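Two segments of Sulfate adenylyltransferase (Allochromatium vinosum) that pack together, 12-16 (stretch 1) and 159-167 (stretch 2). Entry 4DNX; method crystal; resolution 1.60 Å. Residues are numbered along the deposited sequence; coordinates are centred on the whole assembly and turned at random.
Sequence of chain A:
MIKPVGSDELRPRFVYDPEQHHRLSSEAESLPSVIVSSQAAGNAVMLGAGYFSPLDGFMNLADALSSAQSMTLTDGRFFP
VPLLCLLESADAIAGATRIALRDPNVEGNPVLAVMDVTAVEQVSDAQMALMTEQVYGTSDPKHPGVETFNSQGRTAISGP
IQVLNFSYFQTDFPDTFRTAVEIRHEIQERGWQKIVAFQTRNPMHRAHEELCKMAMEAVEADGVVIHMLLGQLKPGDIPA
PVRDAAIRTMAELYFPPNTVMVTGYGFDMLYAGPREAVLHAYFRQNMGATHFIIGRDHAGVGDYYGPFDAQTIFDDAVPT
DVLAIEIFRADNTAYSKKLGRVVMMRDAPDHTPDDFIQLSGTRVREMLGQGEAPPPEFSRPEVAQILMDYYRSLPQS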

ATOM      1  N   PRO A  12     -15.058   1.328  -6.856  1.00 12.88           N
ATOM      2  CA  PRO A  12     -13.901   2.164  -7.181  1.00 11.74           C
ATOM      3  C   PRO A  12     -13.689   2.244  -8.706  1.00 11.44           C
ATOM      4  O   PRO A  12     -14.142   1.358  -9.458  1.00 11.93           O
ATOM      5  CB  PRO A  12     -12.719   1.404  -6.546  1.00 11.48           C
ATOM      6  CG  PRO A  12     -13.172  -0.105  -6.562  1.00 12.99           C
ATOM      7  CD  PRO A  12     -14.662   0.053  -6.200  1.00 13.11           C
ATOM      8  N   ARG A  13     -12.997   3.299  -9.140  1.00 10.55           N
ATOM      9  CA  ARG A  13     -12.795   3.534 -10.571  1.00 10.63           C
ATOM     10  C   ARG A  13     -11.389   3.120 -11.044  1.00 10.86           C
ATOM     11  O   ARG A  13     -11.071   3.180 -12.238  1.00 10.37           O
ATOM     12  CB  ARG A  13     -13.087   5.016 -10.923  1.00  9.83           C
ATOM     13  CG  ARG A  13     -14.524   5.472 -10.520  1.00 11.63           C
ATOM     14  CD  ARG A  13     -15.606   4.597 -11.167  1.00 12.83           C
ATOM     15  NE  ARG A  13     -15.627   4.728 -12.608  1.00 14.44           N
ATOM     16  CZ  ARG A  13     -16.482   4.098 -13.412  1.00 16.16           C
ATOM     17  NH1 ARG A  13     -17.420   3.285 -12.893  1.00 17.02           N
ATOM     18  NH2 ARG A  13     -16.405   4.272 -14.739  1.00 16.16           N
ATOM     19  N   PHE A  14     -10.567   2.640 -10.121  1.00 10.16           N
ATOM     20  CA  PHE A  14      -9.238   2.095 -10.506  1.00 10.71           C
ATOM     21  C   PHE A  14      -9.377   0.821 -11.320  1.00 11.48           C
ATOM     22  O   PHE A  14     -10.254  -0.021 -11.050  1.00 12.70           O
ATOM     23  CB  PHE A  14      -8.350   1.823  -9.264  1.00 10.42           C
ATOM     24  CG  PHE A  14      -7.030   1.211  -9.599  1.00 10.99           C
ATOM     25  CD1 PHE A  14      -5.999   1.976 -10.190  1.00 11.05           C
ATOM     26  CD2 PHE A  14      -6.792  -0.126  -9.296  1.00 11.19           C
ATOM     27  CE1 PHE A  14      -4.774   1.365 -10.508  1.00 11.85           C
ATOM     28  CE2 PHE A  14      -5.590  -0.760  -9.605  1.00 12.14           C
ATOM     29  CZ  PHE A  14      -4.560  -0.021 -10.207  1.00 12.62           C
ATOM     30  N   VAL A  15      -8.511   0.696 -12.340  1.00 11.03           N
ATOM     31  CA  VAL A  15      -8.556  -0.525 -13.187  1.00 11.51           C
ATOM     32  C   VAL A  15      -7.736  -1.639 -12.490  1.00 12.22           C
ATOM     33  O   VAL A  15      -6.536  -1.861 -12.765  1.00 11.65           O
ATOM     34  CB  VAL A  15      -8.036  -0.247 -14.589  1.00 12.23           C
ATOM     35  CG1 VAL A  15      -8.206  -1.517 -15.498  1.00 12.86           C
ATOM     36  CG2 VAL A  15      -8.818   0.927 -15.162  1.00 12.09           C
ATOM     37  N   TYR A  16      -8.419  -2.399 -11.632  1.00 13.15           N
ATOM     38  CA  TYR A  16      -7.771  -3.510 -10.901  1.00 14.97           C
ATOM     39  C   TYR A  16      -7.274  -4.703 -11.744  1.00 15.60           C
ATOM     40  O   TYR A  16      -6.323  -5.365 -11.345  1.00 16.46           O
ATOM     41  CB  TYR A  16      -8.685  -4.049  -9.799  1.00 15.78           C
ATOM     42  CG  TYR A  16      -8.684  -3.235  -8.528  1.00 15.61           C
ATOM     43  CD1 TYR A  16      -7.661  -3.380  -7.580  1.00 15.46           C
ATOM     44  CD2 TYR A  16      -9.705  -2.306  -8.284  1.00 15.10           C
ATOM     45  CE1 TYR A  16      -7.640  -2.609  -6.420  1.00 15.03           C
ATOM     46  CE2 TYR A  16      -9.708  -1.526  -7.088  1.00 15.77           C
ATOM     47  CZ  TYR A  16      -8.679  -1.734  -6.154  1.00 15.78           C
ATOM     48  OH  TYR A  16      -8.640  -1.009  -4.998  1.00 15.40           O
ATOM     49  N   GLY A 159     -18.360  13.046 -17.528  1.00 14.52           N
ATOM     50  CA  GLY A 159     -18.427  11.651 -18.000  1.00 15.43           C
ATOM     51  C   GLY A 159     -17.636  10.709 -17.116  1.00 14.04           C
ATOM     52  O   GLY A 159     -16.834  11.165 -16.248  1.00 14.59           O
ATOM     53  N   PRO A 160     -17.811   9.404 -17.326  1.00 14.98           N
ATOM     54  CA  PRO A 160     -17.200   8.401 -16.460  1.00 14.03           C
ATOM     55  C   PRO A 160     -15.689   8.257 -16.728  1.00 13.64           C
ATOM     56  O   PRO A 160     -15.239   8.497 -17.861  1.00 13.54           O
ATOM     57  CB  PRO A 160     -17.933   7.087 -16.845  1.00 15.04           C
ATOM     58  CG  PRO A 160     -18.385   7.336 -18.270  1.00 17.71           C
ATOM     59  CD  PRO A 160     -18.633   8.800 -18.406  1.00 16.05           C
ATOM     60  N   ILE A 161     -14.933   7.862 -15.691  1.00 12.26           N
ATOM     61  CA  ILE A 161     -13.486   7.705 -15.849  1.00 11.45           C
ATOM     62  C   ILE A 161     -13.033   6.321 -15.392  1.00 11.86           C
ATOM     63  O   ILE A 161     -13.724   5.662 -14.604  1.00 12.23           O
ATOM     64  CB  ILE A 161     -12.673   8.823 -15.070  1.00 11.11           C
ATOM     65  CG1 ILE A 161     -12.843   8.652 -13.556  1.00 10.78           C
ATOM     66  CG2 ILE A 161     -13.073  10.250 -15.555  1.00 11.48           C
ATOM     67  CD1 ILE A 161     -11.972   9.694 -12.744  1.00 11.88           C
ATOM     68  N   GLN A 162     -11.879   5.907 -15.916  1.00 11.40           N
ATOM     69  CA  GLN A 162     -11.116   4.708 -15.507  1.00 11.91           C
ATOM     70  C   GLN A 162      -9.753   5.232 -15.077  1.00 11.55           C
ATOM     71  O   GLN A 162      -9.017   5.824 -15.887  1.00 11.83           O
ATOM     72  CB  GLN A 162     -10.985   3.733 -16.680  1.00 16.22           C
ATOM     73  CG  GLN A 162     -12.336   3.194 -17.136  1.00 21.44           C
ATOM     74  CD  GLN A 162     -12.264   2.540 -18.529  1.00 29.19           C
ATOM     75  OE1 GLN A 162     -12.008   3.197 -19.566  1.00 35.45           O
ATOM     76  NE2 GLN A 162     -12.474   1.257 -18.553  1.00 37.22           N
ATOM     77  N   VAL A 163      -9.411   4.976 -13.816  1.00 10.28           N
ATOM     78  CA  VAL A 163      -8.189   5.507 -13.174  1.00 11.11           C
ATOM     79  C   VAL A 163      -7.035   4.502 -13.247  1.00 11.15           C
ATOM     80  O   VAL A 163      -7.230   3.303 -12.963  1.00 10.87           O
ATOM     81  CB  VAL A 163      -8.482   5.933 -11.733  1.00 10.99           C
ATOM     82  CG1 VAL A 163      -7.177   6.445 -11.082  1.00 10.63           C
ATOM     83  CG2 VAL A 163      -9.632   6.987 -11.707  1.00 11.55           C
ATOM     84  N   LEU A 164      -5.858   4.954 -13.702  1.00 10.10           N
ATOM     85  CA  LEU A 164      -4.728   4.074 -13.992  1.00 12.52           C
ATOM     86  C   LEU A 164      -3.672   4.052 -12.888  1.00 11.71           C
ATOM     87  O   LEU A 164      -2.837   3.144 -12.812  1.00 14.10           O
ATOM     88  CB  LEU A 164      -4.076   4.470 -15.342  1.00 14.49           C
ATOM     89  CG  LEU A 164      -5.033   4.361 -16.534  1.00 17.99           C
ATOM     90  CD1 LEU A 164      -4.224   4.672 -17.802  1.00 18.60           C
ATOM     91  CD2 LEU A 164      -5.649   2.967 -16.658  1.00 19.77           C
ATOM     92  N   ASN A 165      -3.678   5.085 -12.061  1.00 11.31           N
ATOM     93  CA  ASN A 165      -2.725   5.155 -10.925  1.00 11.91           C
ATOM     94  C   ASN A 165      -3.212   6.149  -9.908  1.00 10.32           C
ATOM     95  O   ASN A 165      -4.259   6.828 -10.102  1.00 10.07           O
ATOM     96  CB  ASN A 165      -1.298   5.501 -11.391  1.00 12.95           C
ATOM     97  CG  ASN A 165      -1.227   6.822 -12.130  1.00 13.78           C
ATOM     98  OD1 ASN A 165      -1.373   7.891 -11.527  1.00 14.54           O
ATOM     99  ND2 ASN A 165      -1.015   6.745 -13.454  1.00 14.65           N
ATOM    100  N   PHE A 166      -2.485   6.211  -8.782  1.00 10.35           N
ATOM    101  CA  PHE A 166      -2.851   7.131  -7.700  1.00 10.68           C
ATOM    102  C   PHE A 166      -1.880   8.263  -7.556  1.00 12.07           C
ATOM    103  O   PHE A 166      -1.717   8.816  -6.442  1.00 11.90           O
ATOM    104  CB  PHE A 166      -2.992   6.335  -6.401  1.00 10.60           C
ATOM    105  CG  PHE A 166      -4.063   5.255  -6.497  1.00 11.49           C
ATOM    106  CD1 PHE A 166      -5.385   5.609  -6.744  1.00 11.24           C
ATOM    107  CD2 PHE A 166      -3.775   3.913  -6.279  1.00 12.61           C
ATOM    108  CE1 PHE A 166      -6.399   4.650  -6.838  1.00 12.93           C
ATOM    109  CE2 PHE A 166      -4.816   2.938  -6.344  1.00 12.82           C
ATOM    110  CZ  PHE A 166      -6.114   3.302  -6.620  1.00 12.53           C
ATOM    111  N   SER A 167      -1.265   8.631  -8.673  1.00 11.76           N
ATOM    112  CA  SER A 167      -0.448   9.875  -8.722  1.00 12.55           C
ATOM    113  C   SER A 167       0.770   9.777  -7.738  1.00 13.87           C
ATOM    114  O   SER A 167       1.245   8.664  -7.343  1.00 14.63           O
ATOM    115  CB  SER A 167      -1.386  11.080  -8.485  1.00 13.52           C
ATOM    116  OG  SER A 167      -0.730  12.358  -8.693  1.00 13.43           O
TER

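A single beta bridge between the irregular segment around Phe 14 and the end of a strand at Val 163 joins the two stretches, reinforced by an arginine that hydrogen-bonds to the strand backbone and by two separate apolar contacts. The backbones meet at Phe 14 and Val 163, whose CA atoms lie 4.5 Å apart, although the segments are almost 150 residues apart in sequence. Two hydrogen bonds make the bridge, and both use the main chain of Val 163: its N donates to Arg 13 O at 2.9 Å in a nearly straight bond (176°), and its O accepts from Val 15 N at 3.0 Å. Phe 14 therefore sits between the two bonded residues of its own stretch, and its CA approaches Val 163 O at 3.4 Å in a CA-H...O contact. The pairing goes no further as a ladder; stretch 1 has no regular secondary structure.

Two residues back along the strand, a side chain takes over the bonding. Arg 13, with chi1, chi2 and chi3 all m, directs its guanidinium at the carbonyl of Ile 161, which lies at the edge of the group, near its plane. Arg 13 NE and Arg 13 NH2 both donate to Ile 161 O, at 2.9 and 3.0 Å; sharing one acceptor leaves both angles well short of linear, at 147° and 139°. The guanidinium also touches the ring of Pro 160, with Arg 13 NH2 3.8 Å from Pro 160 CB, while nearer the backbone Arg 13 CB packs 4.1 Å from Val 163 CG2.

Phe 14, buried and with chi1 t, extends its ring past the end of the strand. Phe 166 comes over one face of that ring: Phe 14 CG and Phe 166 CZ are 3.8 Å apart, and the two rings form an oblique pair with centroids 5.0 Å apart and planes at 32°. The ring edge meets main-chain polar atoms instead, with Phe 14 CE1 3.5 Å from Leu 164 O, a contact that brings the slightly positive aromatic rim near a carbonyl oxygen.

Val 15 points toward stretch 2 and packs its CG2 3.9 Å from Gln 162 CB and 4.1 Å from Leu 164 CD2. Leu 164 starts away from stretch 1, but the end of its side chain comes back to make this apolar contact.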